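Local coordinates for protein transport protein SEC7 (PDB 4OIY), which activates the small GTPase ARF1 at the trans-Golgi network as its guanine nucleotide-exchange factor, driving vesicle budding and Golgi traffic through its Sec7 domain, at residues Met56-Asp61 with Gln97-Pro102; Tyr62-Gly66 with Lys107-Phe111; Met74-Asp79 with Lys114-Arg118; Ile88-Leu92 with Leu136-Ile141. All blocks are in the same frame, centred on the assembly; numbering follows the deposited sequence. Where two conformers were deposited one is given.

Contact 1: residues Met56-Asp61 with Gln97-Pro102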
loop_
_atom_site.group_PDB
_atom_site.type_symbol
_atom_site.label_atom_id
_atom_site.label_comp_id
_atom_site.label_asym_id
_atom_site.label_seq_id
_atom_site.Cartn_x
_atom_site.Cartn_y
_atom_site.Cartn_z
ATOM N N MET A 56 11.795 0.867 0.170
ATOM C CA MET A 56 10.353 0.922 -0.059
ATOM C C MET A 56 9.991 1.475 -1.421
ATOM O O MET A 56 8.958 1.112 -1.974
ATOM C CB MET A 56 9.674 1.727 1.034
ATOM C CG MET A 56 9.715 0.993 2.356
ATOM S SD MET A 56 8.363 1.507 3.394
ATOM C CE MET A 56 8.933 3.139 3.818
ATOM N N ALA A 57 10.830 2.354 -1.954
ATOM C CA ALA A 57 10.604 2.876 -3.295
ATOM C C ALA A 57 10.905 1.822 -4.350
ATOM O O ALA A 57 10.176 1.703 -5.331
ATOM C CB ALA A 57 11.424 4.129 -3.539
ATOM N N ALA A 58 11.965 1.041 -4.146
ATOM C CA ALA A 58 12.260 -0.050 -5.057
ATOM C C ALA A 58 11.128 -1.082 -5.038
ATOM O O ALA A 58 10.709 -1.568 -6.090
ATOM C CB ALA A 58 13.592 -0.702 -4.703
ATOM N N VAL A 59 10.614 -1.398 -3.852
ATOM C CA VAL A 59 9.504 -2.349 -3.732
ATOM C C VAL A 59 8.263 -1.807 -4.445
ATOM O O VAL A 59 7.618 -2.521 -5.207
ATOM C CB VAL A 59 9.189 -2.672 -2.247
ATOM C CG1 VAL A 59 7.908 -3.489 -2.124
ATOM C CG2 VAL A 59 10.356 -3.406 -1.597
ATOM N N GLY A 60 7.924 -0.548 -4.195
ATOM C CA GLY A 60 6.730 0.031 -4.795
ATOM C C GLY A 60 6.821 0.068 -6.307
ATOM O O GLY A 60 5.854 -0.222 -7.011
ATOM N N ASP A 61 7.988 0.435 -6.819
ATOM C CA ASP A 61 8.178 0.494 -8.263
ATOM C C ASP A 61 8.087 -0.904 -8.881
ATOM O O ASP A 61 7.521 -1.064 -9.956
ATOM C CB ASP A 61 9.507 1.178 -8.590
ATOM C CG ASP A 61 9.437 2.704 -8.469
ATOM O OD1 ASP A 61 8.441 3.253 -7.971
ATOM O OD2 ASP A 61 10.393 3.368 -8.909
ATOM N N GLN A 97 2.293 2.131 4.482
ATOM C CA GLN A 97 3.580 2.248 5.165
ATOM C C GLN A 97 4.507 1.067 4.821
ATOM O O GLN A 97 5.644 0.993 5.323
ATOM C CB GLN A 97 3.362 2.364 6.682
ATOM C CG GLN A 97 2.742 3.697 7.082
ATOM C CD GLN A 97 2.574 3.865 8.587
ATOM O OE1 GLN A 97 2.629 2.898 9.347
ATOM N NE2 GLN A 97 2.358 5.105 9.017
ATOM N N SER A 98 4.039 0.152 3.966
ATOM C CA SER A 98 4.836 -1.020 3.557
ATOM C C SER A 98 5.561 -0.888 2.206
ATOM O O SER A 98 6.364 -1.753 1.850
ATOM C CB SER A 98 3.960 -2.278 3.536
ATOM O OG SER A 98 3.068 -2.297 2.432
ATOM N N PHE A 99 5.256 0.159 1.446
ATOM C CA PHE A 99 5.901 0.436 0.161
ATOM C C PHE A 99 5.614 1.893 -0.213
ATOM O O PHE A 99 4.733 2.525 0.363
ATOM C CB PHE A 99 5.361 -0.496 -0.930
ATOM C CG PHE A 99 3.935 -0.209 -1.302
ATOM C CD1 PHE A 99 2.893 -0.655 -0.514
ATOM C CD2 PHE A 99 3.637 0.530 -2.429
ATOM C CE1 PHE A 99 1.575 -0.373 -0.848
ATOM C CE2 PHE A 99 2.329 0.815 -2.775
ATOM C CZ PHE A 99 1.290 0.362 -1.988
ATOM N N ARG A 100 6.367 2.427 -1.171
ATOM C CA ARG A 100 6.077 3.751 -1.720
ATOM C C ARG A 100 5.253 3.648 -2.991
ATOM O O ARG A 100 5.655 2.985 -3.944
ATOM C CB ARG A 100 7.371 4.494 -2.039
ATOM C CG ARG A 100 7.151 5.941 -2.452
ATOM C CD ARG A 100 8.450 6.653 -2.773
ATOM N NE ARG A 100 8.908 6.412 -4.138
ATOM C CZ ARG A 100 9.943 7.025 -4.711
ATOM N NH1 ARG A 100 10.661 7.915 -4.038
ATOM N NH2 ARG A 100 10.265 6.735 -5.962
ATOM N N LEU A 101 4.092 4.305 -3.009
ATOM C CA LEU A 101 3.279 4.359 -4.214
ATOM C C LEU A 101 4.085 4.968 -5.355
ATOM O O LEU A 101 4.778 5.965 -5.137
ATOM C CB LEU A 101 2.007 5.193 -4.000
ATOM C CG LEU A 101 0.830 4.506 -3.297
ATOM C CD1 LEU A 101 -0.189 5.549 -2.891
ATOM C CD2 LEU A 101 0.181 3.450 -4.172
ATOM N N PRO A 102 4.008 4.361 -6.557
ATOM C CA PRO A 102 4.605 4.964 -7.751
ATOM C C PRO A 102 3.940 6.274 -8.124
ATOM O O PRO A 102 2.939 6.680 -7.514
ATOM C CB PRO A 102 4.329 3.943 -8.852
ATOM C CG PRO A 102 4.089 2.658 -8.153
ATOM C CD PRO A 102 3.474 3.017 -6.835
HETATM O O HOH W 1 7.762 4.082 -5.454
HETATM O O HOH W 2 8.389 5.986 -8.030
#
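Two backbone amides grip the carbonyl oxygen Met56 O from opposite faces of its plane. One is Gly60 N, closing the helical turn, and the other is Arg100 N, at 3.0 Å from Met56 O, in a nearly straight bond (168° at the hydrogen) whose donor stands well above the carbonyl plane. The loop thus docks on the helix through an oxygen already in use. One turn on, the lack of a side chain at Gly60 lets the backbones close up: Gly60 CA approaches Arg100 O to 3.3 Å in a CA-H...O contact, and a beta carbon here would collide with that oxygen. Arg100 sets its CG opposite its own amide nitrogen (chi1 -173°) and bends at chi3, laying the guanidinium flat over Ala57; the methyl Ala57 CB lies 3.4 Å from Arg100 NE, over the centre of one face. Asp61 faces this cation through water: one molecule accepts from Arg100 NH2 at 2.9 Å and donates to Asp61 OD1 at 2.7 Å. A second water accepts from Arg100 NE and lies close to both Asp61 OD1 and Arg100 O. At the far end Met56 SD lies 3.4 Å from Gln97 O. Inward, Val59 CG1 meets Phe99 CB at 4.1 Å, the two side chains crossing at about a right angle, while Pro102 CG rests against Gly60 O. The run Phe99-Arg100-Leu101-Pro102 belongs to the Phe-Arg-Leu-Pro signature of the Sec7 domain, in the loop between helices 88-96 and 105-122 that in relatives helps to line the ARF-binding groove.

Contact 2: residues Tyr62-Gly66 with Lys107-Phe111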
loop_
_atom_site.group_PDB
_atom_site.type_symbol
_atom_site.label_atom_id
_atom_site.label_comp_id
_atom_site.label_asym_id
_atom_site.label_seq_id
_atom_site.Cartn_x
_atom_site.Cartn_y
_atom_site.Cartn_z
ATOM N N TYR A 62 8.606 -1.910 -8.185
ATOM C CA TYR A 62 8.553 -3.295 -8.642
ATOM C C TYR A 62 7.107 -3.794 -8.680
ATOM O O TYR A 62 6.672 -4.374 -9.668
ATOM C CB TYR A 62 9.411 -4.156 -7.715
ATOM C CG TYR A 62 9.450 -5.636 -8.021
ATOM C CD1 TYR A 62 9.867 -6.106 -9.257
ATOM C CD2 TYR A 62 9.117 -6.570 -7.048
ATOM C CE1 TYR A 62 9.941 -7.461 -9.514
ATOM C CE2 TYR A 62 9.182 -7.928 -7.299
ATOM C CZ TYR A 62 9.585 -8.363 -8.539
ATOM O OH TYR A 62 9.661 -9.714 -8.784
ATOM N N LEU A 63 6.366 -3.549 -7.609
ATOM C CA LEU A 63 4.964 -3.949 -7.550
ATOM C C LEU A 63 4.098 -3.177 -8.535
ATOM O O LEU A 63 3.043 -3.672 -8.956
ATOM C CB LEU A 63 4.410 -3.738 -6.139
ATOM C CG LEU A 63 5.022 -4.592 -5.026
ATOM C CD1 LEU A 63 4.392 -4.176 -3.711
ATOM C CD2 LEU A 63 4.849 -6.078 -5.294
ATOM N N GLY A 64 4.541 -1.973 -8.890
ATOM C CA GLY A 64 3.784 -1.088 -9.760
ATOM C C GLY A 64 4.028 -1.257 -11.245
ATOM O O GLY A 64 3.346 -0.609 -12.033
ATOM N N GLU A 65 4.980 -2.105 -11.639
ATOM C CA GLU A 65 5.324 -2.257 -13.056
ATOM C C GLU A 65 4.082 -2.651 -13.850
ATOM O O GLU A 65 3.285 -3.479 -13.401
ATOM C CB GLU A 65 6.414 -3.320 -13.265
ATOM C CG GLU A 65 7.765 -3.045 -12.616
ATOM C CD GLU A 65 8.594 -1.961 -13.289
ATOM O OE1 GLU A 65 8.242 -1.509 -14.403
ATOM O OE2 GLU A 65 9.621 -1.562 -12.688
ATOM N N GLY A 66 3.931 -2.049 -15.027
ATOM C CA GLY A 66 2.847 -2.367 -15.952
ATOM C C GLY A 66 3.184 -3.591 -16.786
ATOM O O GLY A 66 3.323 -3.504 -18.010
ATOM N N LYS A 107 -0.973 3.325 -12.257
ATOM C CA LYS A 107 -0.346 2.376 -11.338
ATOM C C LYS A 107 -0.968 2.489 -9.957
ATOM O O LYS A 107 -1.328 1.480 -9.346
ATOM C CB LYS A 107 1.152 2.629 -11.263
ATOM C CG LYS A 107 1.861 2.282 -12.551
ATOM C CD LYS A 107 3.353 2.494 -12.467
ATOM C CE LYS A 107 4.032 1.929 -13.709
ATOM N NZ LYS A 107 5.503 1.970 -13.581
ATOM N N ILE A 108 -1.086 3.712 -9.462
ATOM C CA ILE A 108 -1.721 3.948 -8.176
ATOM C C ILE A 108 -3.101 3.306 -8.152
ATOM O O ILE A 108 -3.447 2.615 -7.195
ATOM C CB ILE A 108 -1.824 5.462 -7.869
ATOM C CG1 ILE A 108 -0.426 6.053 -7.696
ATOM C CG2 ILE A 108 -2.658 5.710 -6.615
ATOM C CD1 ILE A 108 -0.399 7.560 -7.701
ATOM N N ASP A 109 -3.873 3.506 -9.215
ATOM C CA ASP A 109 -5.228 2.977 -9.278
ATOM C C ASP A 109 -5.254 1.451 -9.120
ATOM O O ASP A 109 -6.167 0.907 -8.499
ATOM C CB ASP A 109 -5.920 3.388 -10.584
ATOM C CG ASP A 109 -6.203 4.900 -10.681
ATOM O OD1 ASP A 109 -6.139 5.631 -9.672
ATOM O OD2 ASP A 109 -6.478 5.370 -11.813
ATOM N N ARG A 110 -4.271 0.764 -9.695
ATOM C CA ARG A 110 -4.162 -0.695 -9.538
ATOM C C ARG A 110 -3.996 -1.087 -8.066
ATOM O O ARG A 110 -4.695 -1.987 -7.573
ATOM C CB ARG A 110 -3.003 -1.255 -10.373
ATOM C CG ARG A 110 -3.205 -1.165 -11.879
ATOM C CD ARG A 110 -2.330 -2.181 -12.608
ATOM N NE ARG A 110 -0.909 -1.842 -12.643
ATOM C CZ ARG A 110 -0.354 -1.015 -13.528
ATOM N NH1 ARG A 110 0.944 -0.776 -13.483
ATOM N NH2 ARG A 110 -1.096 -0.413 -14.456
ATOM N N PHE A 111 -3.076 -0.424 -7.366
ATOM C CA PHE A 111 -2.880 -0.668 -5.931
ATOM C C PHE A 111 -4.159 -0.414 -5.142
ATOM O O PHE A 111 -4.557 -1.232 -4.302
ATOM C CB PHE A 111 -1.790 0.231 -5.353
ATOM C CG PHE A 111 -0.394 -0.164 -5.729
ATOM C CD1 PHE A 111 0.296 -1.104 -4.985
ATOM C CD2 PHE A 111 0.240 0.436 -6.801
ATOM C CE1 PHE A 111 1.590 -1.446 -5.310
ATOM C CE2 PHE A 111 1.543 0.100 -7.130
ATOM C CZ PHE A 111 2.212 -0.852 -6.388
HETATM O O HOH W 3 1.441 -3.282 -11.156
HETATM O O HOH W 4 5.906 -0.291 -15.796
#
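Gly64 O is met by two long cationic side chains of helix 105-122. Arg110 NH1 comes within 2.8 Å of Gly64 O, which lies at the edge of the guanidinium, but the N-H points past the oxygen (128°) and the hydrogen bond is weak. Lys107 passes the same oxygen with its chain rather than its charge: extended beyond CG, it brings CE to 3.1 Å from Gly64 O and carries its amine on toward the loop. On the apolar side, the edge of the Phe111 ring abuts Leu63, with Phe111 CZ 3.6 Å from Leu63 CB, and CE2 packs on Gly64, where a beta carbon would be tight against the ring. Glycine therefore suits the spot where the helix gives way to loop. In the second shell, one water donates to Leu63 O and Glu65 O and accepts from Arg110 NE at 3.1 Å, which helps to fix the turn of the guanidinium. Another accepts from Lys107 NZ at 3.2 Å and from Gly66 N at 2.8 Å, and donates to Glu65 OE1, tying lysine and glutamate together although their charges are too far apart for a salt bridge. Replacing Lys107 by an alanine would probably leave this water and Glu65 without their cationic partner and uncover the flank of Gly64 O. Around these groups, Phe111 stacks on Phe99 and touches Leu101 and Pro102 of the loop before its own helix, while Met74 of helix 68-79 packs on it too, so that the Phe111 ring fills the space where that loop, helix 68-79 and the end of helix 56-64 come together.

Contact 3: residues Met74-Asp79 with Lys114-Arg118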
loop_
_atom_site.group_PDB
_atom_site.type_symbol
_atom_site.label_atom_id
_atom_site.label_comp_id
_atom_site.label_asym_id
_atom_site.label_seq_id
_atom_site.Cartn_x
_atom_site.Cartn_y
_atom_site.Cartn_z
ATOM N N MET A 74 1.852 -8.066 -7.155
ATOM C CA MET A 74 1.211 -7.024 -6.359
ATOM C C MET A 74 -0.107 -7.522 -5.770
ATOM O O MET A 74 -0.411 -7.238 -4.624
ATOM C CB MET A 74 0.993 -5.762 -7.193
ATOM C CG MET A 74 0.459 -4.579 -6.403
ATOM S SD MET A 74 -1.340 -4.515 -6.358
ATOM C CE MET A 74 -1.603 -3.780 -7.966
ATOM N N HIS A 75 -0.890 -8.262 -6.552
ATOM C CA HIS A 75 -2.136 -8.803 -6.024
ATOM C C HIS A 75 -1.870 -9.760 -4.860
ATOM O O HIS A 75 -2.555 -9.704 -3.825
ATOM C CB HIS A 75 -2.950 -9.454 -7.128
ATOM C CG HIS A 75 -3.539 -8.465 -8.088
ATOM N ND1 HIS A 75 -4.101 -8.836 -9.292
ATOM C CD2 HIS A 75 -3.642 -7.117 -8.025
ATOM C CE1 HIS A 75 -4.537 -7.758 -9.921
ATOM N NE2 HIS A 75 -4.275 -6.702 -9.170
ATOM N N ALA A 76 -0.855 -10.605 -5.015
ATOM C CA ALA A 76 -0.446 -11.511 -3.935
ATOM C C ALA A 76 0.035 -10.736 -2.708
ATOM O O ALA A 76 -0.219 -11.127 -1.584
ATOM C CB ALA A 76 0.646 -12.457 -4.404
ATOM N N PHE A 77 0.735 -9.638 -2.935
ATOM C CA PHE A 77 1.245 -8.798 -1.852
ATOM C C PHE A 77 0.074 -8.275 -1.013
ATOM O O PHE A 77 0.072 -8.411 0.209
ATOM C CB PHE A 77 2.066 -7.668 -2.489
ATOM C CG PHE A 77 2.687 -6.691 -1.529
ATOM C CD1 PHE A 77 3.954 -6.922 -1.010
ATOM C CD2 PHE A 77 2.044 -5.501 -1.223
ATOM C CE1 PHE A 77 4.552 -6.002 -0.169
ATOM C CE2 PHE A 77 2.631 -4.581 -0.368
ATOM C CZ PHE A 77 3.893 -4.830 0.145
ATOM N N VAL A 78 -0.930 -7.708 -1.678
ATOM C CA VAL A 78 -2.125 -7.215 -0.982
ATOM C C VAL A 78 -2.839 -8.370 -0.276
ATOM O O VAL A 78 -3.325 -8.201 0.834
ATOM C CB VAL A 78 -3.104 -6.470 -1.921
ATOM C CG1 VAL A 78 -4.273 -5.897 -1.130
ATOM C CG2 VAL A 78 -2.388 -5.346 -2.661
ATOM N N ASP A 79 -2.867 -9.541 -0.906
ATOM C CA ASP A 79 -3.541 -10.712 -0.325
ATOM C C ASP A 79 -2.925 -11.186 0.988
ATOM O O ASP A 79 -3.593 -11.886 1.749
ATOM C CB ASP A 79 -3.549 -11.898 -1.300
ATOM C CG ASP A 79 -4.594 -11.773 -2.384
ATOM O OD1 ASP A 79 -5.477 -10.892 -2.309
ATOM O OD2 ASP A 79 -4.533 -12.599 -3.328
ATOM N N LYS A 114 -7.115 -2.887 -5.704
ATOM C CA LYS A 114 -6.871 -4.167 -5.045
ATOM C C LYS A 114 -6.985 -4.031 -3.528
ATOM O O LYS A 114 -7.554 -4.901 -2.868
ATOM C CB LYS A 114 -5.504 -4.723 -5.422
ATOM C CG LYS A 114 -5.186 -6.071 -4.802
ATOM C CD LYS A 114 -6.116 -7.193 -5.246
ATOM C CE LYS A 114 -5.722 -8.490 -4.553
ATOM N NZ LYS A 114 -6.669 -9.611 -4.779
ATOM N N PHE A 115 -6.443 -2.948 -2.975
ATOM C CA PHE A 115 -6.628 -2.651 -1.557
ATOM C C PHE A 115 -8.112 -2.621 -1.198
ATOM O O PHE A 115 -8.535 -3.262 -0.234
ATOM C CB PHE A 115 -5.981 -1.319 -1.184
ATOM C CG PHE A 115 -6.395 -0.813 0.162
ATOM C CD1 PHE A 115 -5.789 -1.308 1.305
ATOM C CD2 PHE A 115 -7.416 0.115 0.292
ATOM C CE1 PHE A 115 -6.186 -0.882 2.549
ATOM C CE2 PHE A 115 -7.824 0.545 1.545
ATOM C CZ PHE A 115 -7.202 0.041 2.672
ATOM N N ALA A 116 -8.898 -1.886 -1.979
ATOM C CA ALA A 116 -10.331 -1.734 -1.704
ATOM C C ALA A 116 -11.028 -3.084 -1.748
ATOM O O ALA A 116 -11.854 -3.387 -0.893
ATOM C CB ALA A 116 -10.967 -0.775 -2.705
ATOM N N GLU A 117 -10.695 -3.896 -2.740
ATOM C CA GLU A 117 -11.304 -5.216 -2.873
ATOM C C GLU A 117 -10.986 -6.102 -1.674
ATOM O O GLU A 117 -11.874 -6.775 -1.142
ATOM C CB GLU A 117 -10.882 -5.867 -4.188
ATOM C CG GLU A 117 -11.551 -5.219 -5.390
ATOM C CD GLU A 117 -10.919 -5.592 -6.714
ATOM O OE1 GLU A 117 -9.879 -6.283 -6.714
ATOM O OE2 GLU A 117 -11.454 -5.171 -7.766
ATOM N N ARG A 118 -9.735 -6.080 -1.232
ATOM C CA ARG A 118 -9.303 -6.875 -0.081
ATOM C C ARG A 118 -9.991 -6.366 1.169
ATOM O O ARG A 118 -10.485 -7.152 1.980
ATOM C CB ARG A 118 -7.777 -6.803 0.073
ATOM C CG ARG A 118 -7.180 -7.544 1.265
ATOM C CD ARG A 118 -7.226 -9.036 1.053
ATOM N NE ARG A 118 -6.563 -9.775 2.129
ATOM C CZ ARG A 118 -6.638 -11.094 2.287
ATOM N NH1 ARG A 118 -7.336 -11.838 1.439
ATOM N NH2 ARG A 118 -6.002 -11.673 3.301
#
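Helix segments 74-79 and 114-118 run in roughly the same direction, their axes 9.8 Å apart at the closest and inclined by 37°. This is knobs-into-holes packing within the all-helical Sec7 domain, and the knob is a lysine: Lys114 sits among Met74, His75, Val78 and Asp79. Its chain starts opposite its amide nitrogen and bends at chi2 (63°), so that the methylenes lie across the neighbouring helix before the amine emerges. Lys114 CG rests 3.6 Å from Val78 CB, and CD lies 3.7 Å from His75 CD2. A lysine fits here because its apolar stem fills the hole while its end reaches a charge: Lys114 NZ forms a salt bridge with Asp79 OD1 at 3.0 Å, meeting the carboxylate on its syn side and 27° out of its plane. Val78, pointing at the other helix, also uses CG1 against Arg118 CB at 3.8 Å and against the backbone of Phe115, a beta-branched filler between two long polar chains. On the inner side Phe95 of helix 88-96 touches Val78. The Arg118 side chain lies about 5 Å from that of Asp121, a magnesium ligand in a structure of this protein. The Arg118 guanidinium lies with one face over the end of the segment 74-79: Arg118 NH2 is only 2.9 Å from Asp79 O, yet the angle is too poor for a hydrogen bond, and NH2 instead bonds to Phe81 O just beyond.

Contact 4: residues Ile88-Leu92 with Leu136-Ile141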
loop_
_atom_site.group_PDB
_atom_site.type_symbol
_atom_site.label_atom_id
_atom_site.label_comp_id
_atom_site.label_asym_id
_atom_site.label_seq_id
_atom_site.Cartn_x
_atom_site.Cartn_y
_atom_site.Cartn_z
ATOM N N ILE A 88 -10.964 1.489 7.916
ATOM C CA ILE A 88 -10.319 1.681 6.620
ATOM C C ILE A 88 -9.032 2.501 6.769
ATOM O O ILE A 88 -8.062 2.269 6.029
ATOM C CB ILE A 88 -11.270 2.275 5.563
ATOM C CG1 ILE A 88 -10.615 2.246 4.171
ATOM C CG2 ILE A 88 -11.692 3.691 5.930
ATOM C CD1 ILE A 88 -11.543 2.642 3.044
ATOM N N VAL A 89 -8.990 3.417 7.742
ATOM C CA VAL A 89 -7.761 4.183 7.997
ATOM C C VAL A 89 -6.631 3.292 8.528
ATOM O O VAL A 89 -5.496 3.405 8.084
ATOM C CB VAL A 89 -8.023 5.377 8.938
ATOM C CG1 VAL A 89 -6.719 5.984 9.464
ATOM C CG2 VAL A 89 -8.853 6.418 8.212
ATOM N N ASP A 90 -6.933 2.411 9.471
ATOM C CA ASP A 90 -5.905 1.528 10.002
ATOM C C ASP A 90 -5.401 0.562 8.939
ATOM O O ASP A 90 -4.204 0.284 8.859
ATOM C CB ASP A 90 -6.402 0.816 11.259
ATOM C CG ASP A 90 -6.303 1.707 12.503
ATOM O OD1 ASP A 90 -5.526 2.690 12.489
ATOM O OD2 ASP A 90 -6.996 1.428 13.487
ATOM N N ALA A 91 -6.307 0.091 8.089
ATOM C CA ALA A 91 -5.920 -0.759 6.964
ATOM C C ALA A 91 -5.031 -0.013 5.980
ATOM O O ALA A 91 -3.987 -0.512 5.593
ATOM C CB ALA A 91 -7.149 -1.308 6.259
ATOM N N LEU A 92 -5.436 1.199 5.617
ATOM C CA LEU A 92 -4.638 2.039 4.721
ATOM C C LEU A 92 -3.253 2.352 5.303
ATOM O O LEU A 92 -2.253 2.370 4.572
ATOM C CB LEU A 92 -5.378 3.344 4.446
ATOM C CG LEU A 92 -4.967 4.172 3.233
ATOM C CD1 LEU A 92 -5.182 3.377 1.959
ATOM C CD2 LEU A 92 -5.776 5.455 3.222
ATOM N N LEU A 136 -12.902 6.453 -1.275
ATOM C CA LEU A 136 -12.643 6.963 0.062
ATOM C C LEU A 136 -11.151 6.934 0.367
ATOM O O LEU A 136 -10.639 7.834 1.019
ATOM C CB LEU A 136 -13.424 6.157 1.100
ATOM C CG LEU A 136 -13.283 6.590 2.564
ATOM C CD1 LEU A 136 -13.612 8.065 2.727
ATOM C CD2 LEU A 136 -14.185 5.742 3.443
ATOM N N SER A 137 -10.455 5.911 -0.131
ATOM C CA SER A 137 -9.019 5.790 0.105
ATOM C C SER A 137 -8.243 6.977 -0.465
ATOM O O SER A 137 -7.324 7.470 0.162
ATOM C CB SER A 137 -8.488 4.476 -0.462
ATOM O OG SER A 137 -9.050 3.388 0.236
ATOM N N TYR A 138 -8.622 7.453 -1.653
ATOM C CA TYR A 138 -7.970 8.646 -2.211
ATOM C C TYR A 138 -8.241 9.896 -1.386
ATOM O O TYR A 138 -7.359 10.722 -1.183
ATOM C CB TYR A 138 -8.403 8.907 -3.658
ATOM C CG TYR A 138 -7.805 7.919 -4.613
ATOM C CD1 TYR A 138 -6.556 8.144 -5.181
ATOM C CD2 TYR A 138 -8.468 6.746 -4.924
ATOM C CE1 TYR A 138 -5.993 7.220 -6.042
ATOM C CE2 TYR A 138 -7.924 5.829 -5.789
ATOM C CZ TYR A 138 -6.683 6.071 -6.345
ATOM O OH TYR A 138 -6.141 5.146 -7.197
ATOM N N SER A 139 -9.470 10.017 -0.890
ATOM C CA SER A 139 -9.821 11.160 -0.062
ATOM C C SER A 139 -9.026 11.142 1.242
ATOM O O SER A 139 -8.620 12.190 1.741
ATOM C CB SER A 139 -11.321 11.166 0.216
ATOM O OG SER A 139 -11.683 12.287 0.980
ATOM N N LEU A 140 -8.802 9.947 1.781
ATOM C CA LEU A 140 -8.038 9.790 3.007
ATOM C C LEU A 140 -6.567 10.097 2.778
ATOM O O LEU A 140 -5.934 10.707 3.630
ATOM C CB LEU A 140 -8.205 8.383 3.585
ATOM C CG LEU A 140 -9.595 8.080 4.151
ATOM C CD1 LEU A 140 -9.787 6.594 4.389
ATOM C CD2 LEU A 140 -9.836 8.876 5.426
ATOM N N ILE A 141 -6.021 9.684 1.635
ATOM C CA ILE A 141 -4.629 10.011 1.304
ATOM C C ILE A 141 -4.458 11.524 1.179
ATOM O O ILE A 141 -3.484 12.098 1.683
ATOM C CB ILE A 141 -4.179 9.310 0.004
ATOM C CG1 ILE A 141 -4.014 7.805 0.247
ATOM C CG2 ILE A 141 -2.860 9.898 -0.503
ATOM C CD1 ILE A 141 -3.930 6.987 -1.017
#
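An apolar helix-helix crossing in the core of the Sec7 domain joins helix 88-96 to helix 130-148, the axes of the short segments passing 10.8 Å apart at their closest and inclined by 73°. No hydrogen bond spans it; branched aliphatic side chains do the work. Leu140 is the common partner, meeting three residues of the other helix with different atoms. Its CD1 lies 3.8 Å from Ile88 CG2, its CD2 is 3.8 Å from Val89 CG2, and its CB takes Leu92 CD2 at the same distance. Ile88 has CG1 opposite its backbone nitrogen (chi1 -171°) and runs on extended, which carries CD1 toward Leu136 and Ser137 while CG2 stays with Leu140; Leu136 CD2 is 4.1 Å from Ile88 CG2. A beta-branched residue suits this place because one side chain serves two successive turns of the opposing helix. An alanine in place of Ile88 would probably open a gap between Leu136 and Leu140, leaving both leucine ends short of a neighbour. Leu92 reaches further along, its CD2 touching Ser137 O at 4.0 Å and Ile141 CG1 at 4.2 Å. The small Ser137 leaves room for Ile88 CD1 and Leu92 CD2 beside it, and in the conformer given its hydroxyl bonds to Ala133 O one turn back. Other helices close the surroundings: Leu182 of helix 176-188 touches Ile88 and Leu136, Phe161 of helix 158-164 meets Leu140, and Met112 and Phe115 of helix 105-122 lie against Leu92 and Ser137.

The four contacts cross along the chain: all first segments, from 56-61 to 88-92, precede all second segments, from 97-102 to 136-141, and both sets follow the same order. Contacts 1 and 2 share helix 56-64, with centres about 10 Å apart, and contacts 2 and 3 share helix 105-122, about 11 Å apart. Contact 4 stands about 17 Å, centre to centre, from contacts 1 and 2, and 14 Å from contact 3, which it meets where Phe115 reaches Ser137 and Leu92. Helix 105-122 lies between helices 56-64 and 68-79 on one side and helix 130-148 on the other, within the all-helical Sec7 domain that acts on ARF1.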